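Local atomic coordinates of chorismatase (Streptomyces hygroscopicus, PDB entry 4BPS), a protein that hydrolyses chorismate to a dihydroxycyclohexadiene carboxylate and pyruvate, a step in making the immunosuppressant polyketides FK506 and FK520. Residues R110-A116 with D157-R162; L134-Y140 with M176-I182; R239-T245 with E338-A344. One frame throughout, in Å; residues are numbered along the deposited sequence.

Contact 1 of 3, residues R110-A116 with D157-R162. With 3EB (3-(2-carboxyethyl)benzoic acid), chain B.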
loop_
_atom_site.group_PDB
_atom_site.type_symbol
_atom_site.label_atom_id
_atom_site.label_comp_id
_atom_site.label_asym_id
_atom_site.label_seq_id
_atom_site.Cartn_x
_atom_site.Cartn_y
_atom_site.Cartn_z
ATOM N N ARG A 110 -0.224 -16.012 15.961
ATOM C CA ARG A 110 1.180 -15.813 15.606
ATOM C C ARG A 110 1.257 -15.533 14.110
ATOM O O ARG A 110 0.559 -16.213 13.346
ATOM C CB ARG A 110 2.011 -17.104 15.919
ATOM C CG ARG A 110 1.978 -17.566 17.374
ATOM C CD ARG A 110 2.958 -18.717 17.643
ATOM N NE ARG A 110 2.960 -19.194 19.034
ATOM C CZ ARG A 110 2.265 -20.237 19.495
ATOM N NH1 ARG A 110 2.352 -20.576 20.773
ATOM N NH2 ARG A 110 1.476 -20.958 18.699
ATOM N N TYR A 111 2.110 -14.604 13.666
ATOM C CA TYR A 111 2.145 -14.247 12.249
ATOM C C TYR A 111 3.509 -14.264 11.605
ATOM O O TYR A 111 3.561 -14.277 10.365
ATOM C CB TYR A 111 1.544 -12.854 12.033
ATOM C CG TYR A 111 0.073 -12.769 12.287
ATOM C CD1 TYR A 111 -0.835 -13.366 11.415
ATOM C CD2 TYR A 111 -0.418 -12.097 13.400
ATOM C CE1 TYR A 111 -2.182 -13.291 11.630
ATOM C CE2 TYR A 111 -1.791 -12.011 13.623
ATOM C CZ TYR A 111 -2.666 -12.613 12.720
ATOM O OH TYR A 111 -4.038 -12.553 12.889
ATOM N N ALA A 112 4.623 -14.250 12.342
ATOM C CA ALA A 112 5.915 -14.098 11.661
ATOM C C ALA A 112 6.190 -15.209 10.653
ATOM O O ALA A 112 6.591 -14.941 9.521
ATOM C CB ALA A 112 7.068 -14.005 12.658
ATOM N N ASP A 113 6.040 -16.466 11.070
ATOM C CA ASP A 113 6.359 -17.566 10.172
ATOM C C ASP A 113 5.444 -17.542 8.938
ATOM O O ASP A 113 5.892 -17.735 7.804
ATOM C CB ASP A 113 6.237 -18.898 10.901
ATOM C CG ASP A 113 7.230 -19.029 12.042
ATOM O OD1 ASP A 113 8.376 -18.541 11.923
ATOM O OD2 ASP A 113 6.879 -19.640 13.064
ATOM N N ALA A 114 4.164 -17.287 9.143
ATOM C CA ALA A 114 3.217 -17.253 8.030
ATOM C C ALA A 114 3.484 -16.071 7.095
ATOM O O ALA A 114 3.307 -16.190 5.878
ATOM C CB ALA A 114 1.803 -17.175 8.568
ATOM N N THR A 115 3.923 -14.952 7.664
ATOM C CA THR A 115 4.237 -13.763 6.870
ATOM C C THR A 115 5.511 -14.004 6.052
ATOM O O THR A 115 5.602 -13.603 4.885
ATOM C CB THR A 115 4.403 -12.535 7.767
ATOM O OG1 THR A 115 3.162 -12.274 8.431
ATOM C CG2 THR A 115 4.782 -11.294 6.979
ATOM N N ALA A 116 6.504 -14.649 6.654
ATOM C CA ALA A 116 7.724 -14.961 5.928
ATOM C C ALA A 116 7.404 -15.889 4.757
ATOM O O ALA A 116 7.948 -15.742 3.654
ATOM C CB ALA A 116 8.774 -15.597 6.842
ATOM N N ASP A 157 5.562 -8.486 14.984
ATOM C CA ASP A 157 5.569 -9.885 14.541
ATOM C C ASP A 157 5.534 -9.944 13.004
ATOM O O ASP A 157 6.322 -10.653 12.358
ATOM C CB ASP A 157 4.321 -10.510 15.177
ATOM C CG ASP A 157 4.185 -12.019 15.009
ATOM O OD1 ASP A 157 5.189 -12.751 14.849
ATOM O OD2 ASP A 157 3.018 -12.446 15.110
ATOM N N PHE A 158 4.642 -9.148 12.405
ATOM C CA PHE A 158 4.589 -8.997 10.953
ATOM C C PHE A 158 5.939 -8.511 10.395
ATOM O O PHE A 158 6.426 -9.042 9.395
ATOM C CB PHE A 158 3.448 -8.021 10.604
ATOM C CG PHE A 158 3.586 -7.401 9.241
ATOM C CD1 PHE A 158 3.306 -8.135 8.087
ATOM C CD2 PHE A 158 4.028 -6.097 9.099
ATOM C CE1 PHE A 158 3.481 -7.585 6.826
ATOM C CE2 PHE A 158 4.186 -5.539 7.834
ATOM C CZ PHE A 158 3.925 -6.291 6.705
ATOM N N CYS A 159 6.538 -7.494 11.024
ATOM C CA CYS A 159 7.815 -6.993 10.532
ATOM C C CYS A 159 8.903 -8.060 10.586
ATOM O O CYS A 159 9.762 -8.098 9.698
ATOM C CB CYS A 159 8.266 -5.756 11.322
ATOM S SG CYS A 159 7.412 -4.209 10.850
ATOM N N VAL A 160 8.926 -8.882 11.648
ATOM C CA VAL A 160 9.887 -9.980 11.724
ATOM C C VAL A 160 9.719 -10.889 10.497
ATOM O O VAL A 160 10.702 -11.255 9.836
ATOM C CB VAL A 160 9.709 -10.793 13.029
ATOM C CG1 VAL A 160 10.504 -12.094 12.979
ATOM C CG2 VAL A 160 10.129 -9.955 14.241
ATOM N N GLY A 161 8.484 -11.287 10.205
ATOM C CA GLY A 161 8.253 -12.172 9.080
ATOM C C GLY A 161 8.637 -11.592 7.727
ATOM O O GLY A 161 9.250 -12.261 6.892
ATOM N N ARG A 162 8.265 -10.336 7.498
ATOM C CA ARG A 162 8.649 -9.693 6.250
ATOM C C ARG A 162 10.172 -9.647 6.107
ATOM O O ARG A 162 10.719 -9.994 5.071
ATOM C CB ARG A 162 8.017 -8.309 6.178
ATOM C CG ARG A 162 8.486 -7.491 4.988
ATOM C CD ARG A 162 7.674 -6.199 4.785
ATOM N NE ARG A 162 7.769 -5.307 5.955
ATOM C CZ ARG A 162 7.051 -4.196 6.105
ATOM N NH1 ARG A 162 6.181 -3.799 5.157
ATOM N NH2 ARG A 162 7.183 -3.477 7.219
HETATM C C 3EB B . 6.058 4.843 9.157
HETATM O O 3EB B . 6.851 4.036 9.654
HETATM C CA 3EB B . 4.575 4.746 9.383
HETATM O OAB 3EB B . 5.226 -1.465 7.569
HETATM O OAD 3EB B . 4.666 -1.464 5.422
HETATM C CAE 3EB B . 4.041 3.351 6.727
HETATM C CAF 3EB B . 4.109 2.703 5.500
HETATM C CAG 3EB B . 4.191 2.635 7.915
HETATM C CAH 3EB B . 4.314 1.336 5.438
HETATM C CAL 3EB B . 4.798 -0.871 6.559
HETATM C CAM 3EB B . 4.418 1.260 7.834
HETATM C CAN 3EB B . 4.500 0.603 6.606
HETATM O OXT 3EB B . 6.450 5.856 8.462
HETATM C C2 3EB B . 4.065 3.293 9.280
#

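Contact 2 of 3, residues L134-Y140 with M176-I182. With 3EB (3-(2-carboxyethyl)benzoic acid), chain B.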
loop_
_atom_site.group_PDB
_atom_site.type_symbol
_atom_site.label_atom_id
_atom_site.label_comp_id
_atom_site.label_asym_id
_atom_site.label_seq_id
_atom_site.Cartn_x
_atom_site.Cartn_y
_atom_site.Cartn_z
ATOM N N LEU A 134 9.327 -5.194 -7.932
ATOM C CA LEU A 134 8.134 -4.814 -7.188
ATOM C C LEU A 134 7.945 -3.298 -7.240
ATOM O O LEU A 134 8.905 -2.543 -7.121
ATOM C CB LEU A 134 8.226 -5.259 -5.727
ATOM C CG LEU A 134 8.054 -6.748 -5.492
ATOM C CD1 LEU A 134 8.470 -7.072 -4.056
ATOM C CD2 LEU A 134 6.594 -7.161 -5.699
ATOM N N ALA A 135 6.695 -2.886 -7.416
ATOM C CA ALA A 135 6.338 -1.485 -7.615
ATOM C C ALA A 135 5.542 -0.879 -6.468
ATOM O O ALA A 135 5.565 0.337 -6.288
ATOM C CB ALA A 135 5.516 -1.332 -8.893
ATOM N N ARG A 136 4.790 -1.708 -5.746
ATOM C CA ARG A 136 3.928 -1.208 -4.687
ATOM C C ARG A 136 3.470 -2.409 -3.885
ATOM O O ARG A 136 3.120 -3.434 -4.492
ATOM C CB ARG A 136 2.708 -0.472 -5.263
ATOM C CG ARG A 136 2.355 0.822 -4.590
ATOM C CD ARG A 136 1.939 0.692 -3.123
ATOM N NE ARG A 136 1.444 1.960 -2.580
ATOM C CZ ARG A 136 1.042 2.071 -1.324
ATOM N NH1 ARG A 136 0.572 3.223 -0.871
ATOM N NH2 ARG A 136 1.130 1.029 -0.524
ATOM N N THR A 137 3.466 -2.331 -2.561
ATOM C CA THR A 137 2.893 -3.371 -1.737
ATOM C C THR A 137 1.923 -2.754 -0.738
ATOM O O THR A 137 2.068 -1.595 -0.342
ATOM C CB THR A 137 3.974 -4.163 -0.951
ATOM O OG1 THR A 137 4.650 -3.289 -0.042
ATOM C CG2 THR A 137 4.959 -4.836 -1.884
ATOM N N TRP A 138 0.945 -3.561 -0.308
ATOM C CA TRP A 138 0.050 -3.164 0.778
ATOM C C TRP A 138 -0.084 -4.350 1.720
ATOM O O TRP A 138 -0.183 -5.497 1.276
ATOM C CB TRP A 138 -1.342 -2.820 0.279
ATOM C CG TRP A 138 -1.490 -1.596 -0.588
ATOM C CD1 TRP A 138 -1.959 -0.379 -0.194
ATOM C CD2 TRP A 138 -1.230 -1.493 -2.015
ATOM N NE1 TRP A 138 -2.026 0.472 -1.279
ATOM C CE2 TRP A 138 -1.574 -0.177 -2.399
ATOM C CE3 TRP A 138 -0.765 -2.379 -2.993
ATOM C CZ2 TRP A 138 -1.474 0.275 -3.723
ATOM C CZ3 TRP A 138 -0.664 -1.929 -4.304
ATOM C CH2 TRP A 138 -1.026 -0.614 -4.657
ATOM N N ASN A 139 -0.150 -4.044 3.009
ATOM C CA ASN A 139 -0.329 -5.040 4.064
ATOM C C ASN A 139 -1.461 -4.567 4.964
ATOM O O ASN A 139 -1.346 -3.533 5.627
ATOM C CB ASN A 139 0.951 -5.199 4.901
ATOM C CG ASN A 139 2.176 -5.421 4.041
ATOM O OD1 ASN A 139 2.432 -6.537 3.609
ATOM N ND2 ASN A 139 2.932 -4.343 3.767
ATOM N N TYR A 140 -2.548 -5.340 4.956
ATOM C CA TYR A 140 -3.735 -5.058 5.783
ATOM C C TYR A 140 -3.683 -6.075 6.920
ATOM O O TYR A 140 -3.894 -7.270 6.692
ATOM C CB TYR A 140 -5.007 -5.174 4.957
ATOM C CG TYR A 140 -5.020 -4.211 3.771
ATOM C CD1 TYR A 140 -5.257 -2.854 3.975
ATOM C CD2 TYR A 140 -4.775 -4.637 2.472
ATOM C CE1 TYR A 140 -5.275 -1.960 2.934
ATOM C CE2 TYR A 140 -4.790 -3.750 1.406
ATOM C CZ TYR A 140 -5.045 -2.407 1.638
ATOM O OH TYR A 140 -5.079 -1.480 0.639
HETATM N N MSE A 176 12.771 -2.658 -1.966
HETATM C CA MSE A 176 11.358 -2.703 -1.624
HETATM C C MSE A 176 10.714 -1.365 -1.950
HETATM O O MSE A 176 11.213 -0.307 -1.572
HETATM C CB MSE A 176 11.122 -3.061 -0.160
HETATM C CG MSE A 176 11.644 -4.454 0.255
HETATM SE SE MSE A 176 10.979 -5.936 -0.830
HETATM C CE MSE A 176 9.168 -5.895 -0.249
ATOM N N PRO A 177 9.555 -1.401 -2.616
ATOM C CA PRO A 177 8.952 -0.158 -3.113
ATOM C C PRO A 177 8.036 0.480 -2.072
ATOM O O PRO A 177 8.048 0.129 -0.883
ATOM C CB PRO A 177 8.137 -0.633 -4.324
ATOM C CG PRO A 177 7.693 -2.007 -3.890
ATOM C CD PRO A 177 8.911 -2.588 -3.202
ATOM N N ALA A 178 7.224 1.426 -2.529
ATOM C CA ALA A 178 6.213 2.055 -1.714
ATOM C C ALA A 178 5.348 0.980 -1.043
ATOM O O ALA A 178 5.068 -0.079 -1.639
ATOM C CB ALA A 178 5.347 2.952 -2.592
ATOM N N ALA A 179 4.916 1.283 0.179
ATOM C CA ALA A 179 4.164 0.320 0.975
ATOM C C ALA A 179 3.125 0.984 1.855
ATOM O O ALA A 179 3.147 2.205 2.091
ATOM C CB ALA A 179 5.129 -0.510 1.861
ATOM N N THR A 180 2.220 0.145 2.339
ATOM C CA THR A 180 1.288 0.456 3.415
ATOM C C THR A 180 1.321 -0.686 4.410
ATOM O O THR A 180 1.343 -1.850 3.997
ATOM C CB THR A 180 -0.119 0.598 2.858
ATOM O OG1 THR A 180 -0.124 1.737 1.994
ATOM C CG2 THR A 180 -1.182 0.756 3.940
ATOM N N GLY A 181 1.327 -0.352 5.707
ATOM C CA GLY A 181 1.220 -1.320 6.795
ATOM C C GLY A 181 0.154 -0.798 7.737
ATOM O O GLY A 181 0.425 0.083 8.557
ATOM N N ILE A 182 -1.071 -1.297 7.603
ATOM C CA ILE A 182 -2.215 -0.642 8.220
ATOM C C ILE A 182 -3.101 -1.697 8.862
ATOM O O ILE A 182 -3.040 -2.869 8.474
ATOM C CB ILE A 182 -2.974 0.189 7.130
ATOM C CG1 ILE A 182 -3.803 1.294 7.755
ATOM C CG2 ILE A 182 -3.818 -0.723 6.208
ATOM C CD1 ILE A 182 -2.951 2.432 8.264
HETATM C C 3EB B . 6.058 4.843 9.157
HETATM O O 3EB B . 6.851 4.036 9.654
HETATM C CA 3EB B . 4.575 4.746 9.383
HETATM O OAB 3EB B . 5.226 -1.465 7.569
HETATM O OAD 3EB B . 4.666 -1.464 5.422
HETATM C CAE 3EB B . 4.041 3.351 6.727
HETATM C CAF 3EB B . 4.109 2.703 5.500
HETATM C CAG 3EB B . 4.191 2.635 7.915
HETATM C CAH 3EB B . 4.314 1.336 5.438
HETATM C CAL 3EB B . 4.798 -0.871 6.559
HETATM C CAM 3EB B . 4.418 1.260 7.834
HETATM C CAN 3EB B . 4.500 0.603 6.606
HETATM O OXT 3EB B . 6.450 5.856 8.462
HETATM C C2 3EB B . 4.065 3.293 9.280
HETATM O O HOH W 1 7.306 -2.518 -0.367
#

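Contact 3 of 3, residues R239-T245 with E338-A344. With 3EB (3-(2-carboxyethyl)benzoic acid), chain B.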
loop_
_atom_site.group_PDB
_atom_site.type_symbol
_atom_site.label_atom_id
_atom_site.label_comp_id
_atom_site.label_asym_id
_atom_site.label_seq_id
_atom_site.Cartn_x
_atom_site.Cartn_y
_atom_site.Cartn_z
ATOM N N ARG A 239 4.143 6.379 -13.427
ATOM C CA ARG A 239 3.293 6.666 -12.279
ATOM C C ARG A 239 4.151 6.908 -11.059
ATOM O O ARG A 239 5.236 6.327 -10.916
ATOM C CB ARG A 239 2.418 5.448 -11.936
ATOM C CG ARG A 239 1.728 4.804 -13.123
ATOM C CD ARG A 239 0.687 5.708 -13.758
ATOM N NE ARG A 239 -0.101 4.921 -14.710
ATOM C CZ ARG A 239 -0.746 5.419 -15.754
ATOM N NH1 ARG A 239 -0.763 6.713 -16.020
ATOM N NH2 ARG A 239 -1.408 4.591 -16.545
ATOM N N LEU A 240 3.650 7.731 -10.151
ATOM C CA LEU A 240 4.302 7.928 -8.860
ATOM C C LEU A 240 3.391 7.394 -7.759
ATOM O O LEU A 240 2.348 7.966 -7.484
ATOM C CB LEU A 240 4.586 9.411 -8.666
ATOM C CG LEU A 240 5.368 9.801 -7.409
ATOM C CD1 LEU A 240 6.719 9.108 -7.338
ATOM C CD2 LEU A 240 5.547 11.327 -7.443
ATOM N N PHE A 241 3.774 6.271 -7.157
ATOM C CA PHE A 241 3.006 5.674 -6.067
ATOM C C PHE A 241 3.576 6.158 -4.737
ATOM O O PHE A 241 4.781 6.001 -4.492
ATOM C CB PHE A 241 3.121 4.150 -6.121
ATOM C CG PHE A 241 2.609 3.551 -7.407
ATOM C CD1 PHE A 241 1.295 3.736 -7.801
ATOM C CD2 PHE A 241 3.439 2.819 -8.236
ATOM C CE1 PHE A 241 0.816 3.186 -8.997
ATOM C CE2 PHE A 241 2.972 2.260 -9.432
ATOM C CZ PHE A 241 1.656 2.424 -9.796
ATOM N N ILE A 242 2.733 6.753 -3.887
ATOM C CA ILE A 242 3.187 7.291 -2.614
ATOM C C ILE A 242 2.766 6.317 -1.512
ATOM O O ILE A 242 1.607 5.894 -1.457
ATOM C CB ILE A 242 2.607 8.684 -2.359
ATOM C CG1 ILE A 242 2.849 9.624 -3.556
ATOM C CG2 ILE A 242 3.215 9.262 -1.074
ATOM C CD1 ILE A 242 1.863 10.754 -3.632
ATOM N N SER A 243 3.704 5.969 -0.643
ATOM C CA SER A 243 3.412 5.094 0.498
ATOM C C SER A 243 2.364 5.700 1.406
ATOM O O SER A 243 2.143 6.918 1.390
ATOM C CB SER A 243 4.684 4.883 1.302
ATOM O OG SER A 243 5.579 4.117 0.527
ATOM N N ALA A 244 1.757 4.857 2.246
ATOM C CA ALA A 244 1.043 5.392 3.401
ATOM C C ALA A 244 2.031 6.263 4.172
ATOM O O ALA A 244 3.153 5.828 4.471
ATOM C CB ALA A 244 0.533 4.268 4.260
ATOM N N THR A 245 1.610 7.492 4.465
ATOM C CA THR A 245 2.480 8.533 5.007
ATOM C C THR A 245 1.895 9.055 6.321
ATOM O O THR A 245 0.711 9.405 6.362
ATOM C CB THR A 245 2.604 9.662 3.971
ATOM O OG1 THR A 245 3.114 9.137 2.734
ATOM C CG2 THR A 245 3.575 10.747 4.471
ATOM N N GLU A 338 -3.042 8.308 8.601
ATOM C CA GLU A 338 -2.061 8.204 7.530
ATOM C C GLU A 338 -2.769 8.400 6.194
ATOM O O GLU A 338 -3.978 8.169 6.089
ATOM C CB GLU A 338 -1.408 6.835 7.475
ATOM C CG GLU A 338 -0.418 6.594 8.547
ATOM C CD GLU A 338 0.314 5.293 8.314
ATOM O OE1 GLU A 338 -0.283 4.374 7.673
ATOM O OE2 GLU A 338 1.462 5.154 8.751
ATOM N N ILE A 339 -2.007 8.801 5.182
ATOM C CA ILE A 339 -2.542 9.050 3.864
ATOM C C ILE A 339 -1.638 8.404 2.818
ATOM O O ILE A 339 -0.416 8.566 2.877
ATOM C CB ILE A 339 -2.641 10.560 3.579
ATOM C CG1 ILE A 339 -3.386 11.288 4.700
ATOM C CG2 ILE A 339 -3.324 10.814 2.236
ATOM C CD1 ILE A 339 -2.522 12.117 5.573
ATOM N N GLU A 340 -2.239 7.683 1.862
ATOM C CA GLU A 340 -1.531 7.197 0.690
ATOM C C GLU A 340 -2.220 7.762 -0.556
ATOM O O GLU A 340 -3.356 8.231 -0.504
ATOM C CB GLU A 340 -1.530 5.656 0.634
ATOM C CG GLU A 340 -2.902 5.049 0.461
ATOM C CD GLU A 340 -2.862 3.533 0.364
ATOM O OE1 GLU A 340 -2.464 2.877 1.349
ATOM O OE2 GLU A 340 -3.232 2.978 -0.717
ATOM N N GLY A 341 -1.568 7.636 -1.708
ATOM C CA GLY A 341 -2.179 8.037 -2.950
ATOM C C GLY A 341 -1.179 7.877 -4.090
ATOM O O GLY A 341 -0.103 7.310 -3.914
HETATM N N MSE A 342 -1.508 8.433 -5.253
HETATM C CA MSE A 342 -0.623 8.291 -6.416
HETATM C C MSE A 342 -0.775 9.491 -7.331
HETATM O O MSE A 342 -1.761 10.233 -7.270
HETATM C CB MSE A 342 -0.901 6.988 -7.181
HETATM C CG MSE A 342 -2.277 6.900 -7.801
HETATM SE SE MSE A 342 -2.467 5.336 -8.961
HETATM C CE MSE A 342 -1.572 6.082 -10.486
ATOM N N VAL A 343 0.218 9.685 -8.188
ATOM C CA VAL A 343 0.112 10.631 -9.286
ATOM C C VAL A 343 0.155 9.831 -10.585
ATOM O O VAL A 343 1.131 9.138 -10.874
ATOM C CB VAL A 343 1.252 11.665 -9.264
ATOM C CG1 VAL A 343 1.056 12.707 -10.369
ATOM C CG2 VAL A 343 1.295 12.367 -7.921
ATOM N N ALA A 344 -0.943 9.902 -11.339
ATOM C CA ALA A 344 -1.064 9.161 -12.596
ATOM C C ALA A 344 -0.292 9.843 -13.726
ATOM O O ALA A 344 -0.062 9.194 -14.765
ATOM C CB ALA A 344 -2.518 9.051 -12.980
ATOM O OXT ALA A 344 0.095 11.026 -13.609
HETATM C C 3EB B . 6.058 4.843 9.157
HETATM O O 3EB B . 6.851 4.036 9.654
HETATM C CA 3EB B . 4.575 4.746 9.383
HETATM O OAB 3EB B . 5.226 -1.465 7.569
HETATM O OAD 3EB B . 4.666 -1.464 5.422
HETATM C CAE 3EB B . 4.041 3.351 6.727
HETATM C CAF 3EB B . 4.109 2.703 5.500
HETATM C CAG 3EB B . 4.191 2.635 7.915
HETATM C CAH 3EB B . 4.314 1.336 5.438
HETATM C CAL 3EB B . 4.798 -0.871 6.559
HETATM C CAM 3EB B . 4.418 1.260 7.834
HETATM C CAN 3EB B . 4.500 0.603 6.606
HETATM O OXT 3EB B . 6.450 5.856 8.462
HETATM C C2 3EB B . 4.065 3.293 9.280
#

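Contact 1 of 3, residues R110-A116 with D157-R162
The carboxylate of Asp157 meets the start of helix 112-129 with both oxygens. OD2 takes the backbone N of Tyr111 at 2.8 Å, on its syn side but 30° out of the carboxylate plane, while OD1 reaches Ala112 N in a weak, bent bond. With CG anti to the backbone N (chi1 -173°), the acid extends toward that helix end and crosses the Tyr111 side chain at about a right angle; Asn148 is a second donor to OD2. Replacing this acid by an alanine is likely to leave Tyr111 N and Asn148 without their acceptor and weaken the tie between the two helices. One turn further on, Gly161 lets the backbones close in: its CA lies 3.3 Å from Ala112 O, and any side chain would collide with Thr115. The methyl of Thr115, CG2, crosses to Phe158 CD1 at 3.7 Å. Phe158 in turn lies over one face of the Arg162 guanidinium, whose NH1 and NH2 donate to OAD and OAB of the bound 3-(2-carboxyethyl)benzoic acid, each at 2.8 Å. This is close helix-helix packing through a glycine, with axes crossing at -39°, behind a bidentate arginine-carboxylate clamp of the substrate pocket.

Contact 2 of 3, residues L134-Y140 with M176-I182
Strands 133-142 and 178-184 are the parallel pair of a beta-alpha-beta unit, with helix 154-169 in the crossover between them; Met176 and Pro177 lead into the second. In the backbone, Thr137 N donates to Ala178 O and Ile182 N to Asn139 O, whereas Thr180 N reaches Thr137 O only weakly. A classic beta bulge at Ala135 and Arg136, both facing Leu194, belongs to the pairing with strand 189-196.

Apolar packing fills the flanks. The ring of Pro177 presses on the backbone of Ala135, its CB 3.4 Å from Ala135 C, while its CD meets Leu134 CB. At the other end Ile182 CG2 touches Tyr140 CD1 at 3.4 Å, the two side chains crossing obliquely.

Polar side chains do the rest. Arg136 folds back at chi2 (-63°), which brings its guanidinium over the Trp138 ring, NH2 lying 3.3 Å above the ring plane toward its rim. In the guanidinium plane NH2 serves two acceptors, Thr180 OG1 at 2.9 Å and Thr137 O; Glu340 also bonds to Thr180 OG1 and to Trp138 NE1. A water bridges Thr137 OG1 and Pro177 O. Beside the bound ligand, Gly181 has its N 3.4 Å from ring atom CAN, and a side chain there would strike the ligand's carboxylate carbon. Tyr119 OH is hydrogen-bonded to Asn139 OD1. Thr180 O is gripped twice by Asn139, its N at 2.8 Å and its ND2 at 3.0 Å arriving from opposite faces of the carbonyl plane.

Contact 3 of 3, residues R239-T245 with E338-A344
At the edge of the Phe241 ring, close to its plane, sits the selenium of Met342, 3.9 Å from CE1: a Met-aromatic contact of the selenomethionine, with the two side chains alongside each other and pointing the same way. Over one face of the ring lies Arg239 CB. The Arg239 guanidinium works through its own edge, NH1 donating in plane to a lone pair of the C-terminal carboxylate atom Ala344 O at 2.9 Å. The bend at chi2 (-66°) turns the chain toward that terminus, and Pro20 and Ala19 accept from NE and NH2.

Along the backbones the strands pair antiparallel. Leu240 and Val343 form a hydrogen-bonded pair, Leu240 N to Val343 O being nearly straight (176°), and Ile242 N donates to Gly341 O. A beta bulge then shifts the register by one, and pairing resumes where Thr245 and Ile339 exchange two bonds. Glu340, next to the bulge, sends its carboxylate to Lys297, Tyr299, Thr180 and Trp138.

At and just past the bulge the strands reach the active site. Ala244 CB packs on Glu338 OE1 at 3.5 Å, and the extended chain of Glu338, the proton acceptor, brings OE2 within 3.2 Å of ligand atom CA. Ala244 O lies 3.4 Å from ring atom CAF. The chemistry changes along the pair, from a hydrogen-bonded chain end through apolar packing to a carboxylate placed against the ligand by a bulged antiparallel backbone.

All three contacts touch the same ligand, yet their places in the fold differ. Contact 2 is the most central, its centre about 4 Å from the centre of the chain, and wholly buried; that of contact 1 lies about 17 Å away, though this contact too is largely buried, and contact 3 falls between, its far end exposed at the C-terminus. Contacts 1 and 2 share the beta-alpha-beta unit: helix 154-169 of contact 1 joins the strands of contact 2, and Phe158 packs on Asn139. Contacts 2 and 3 adjoin through Glu340. Helix 154-169 carries the arginine for the ligand's benzoate carboxylate, parallel strands line its ring, and antiparallel strands bring the catalytic acid.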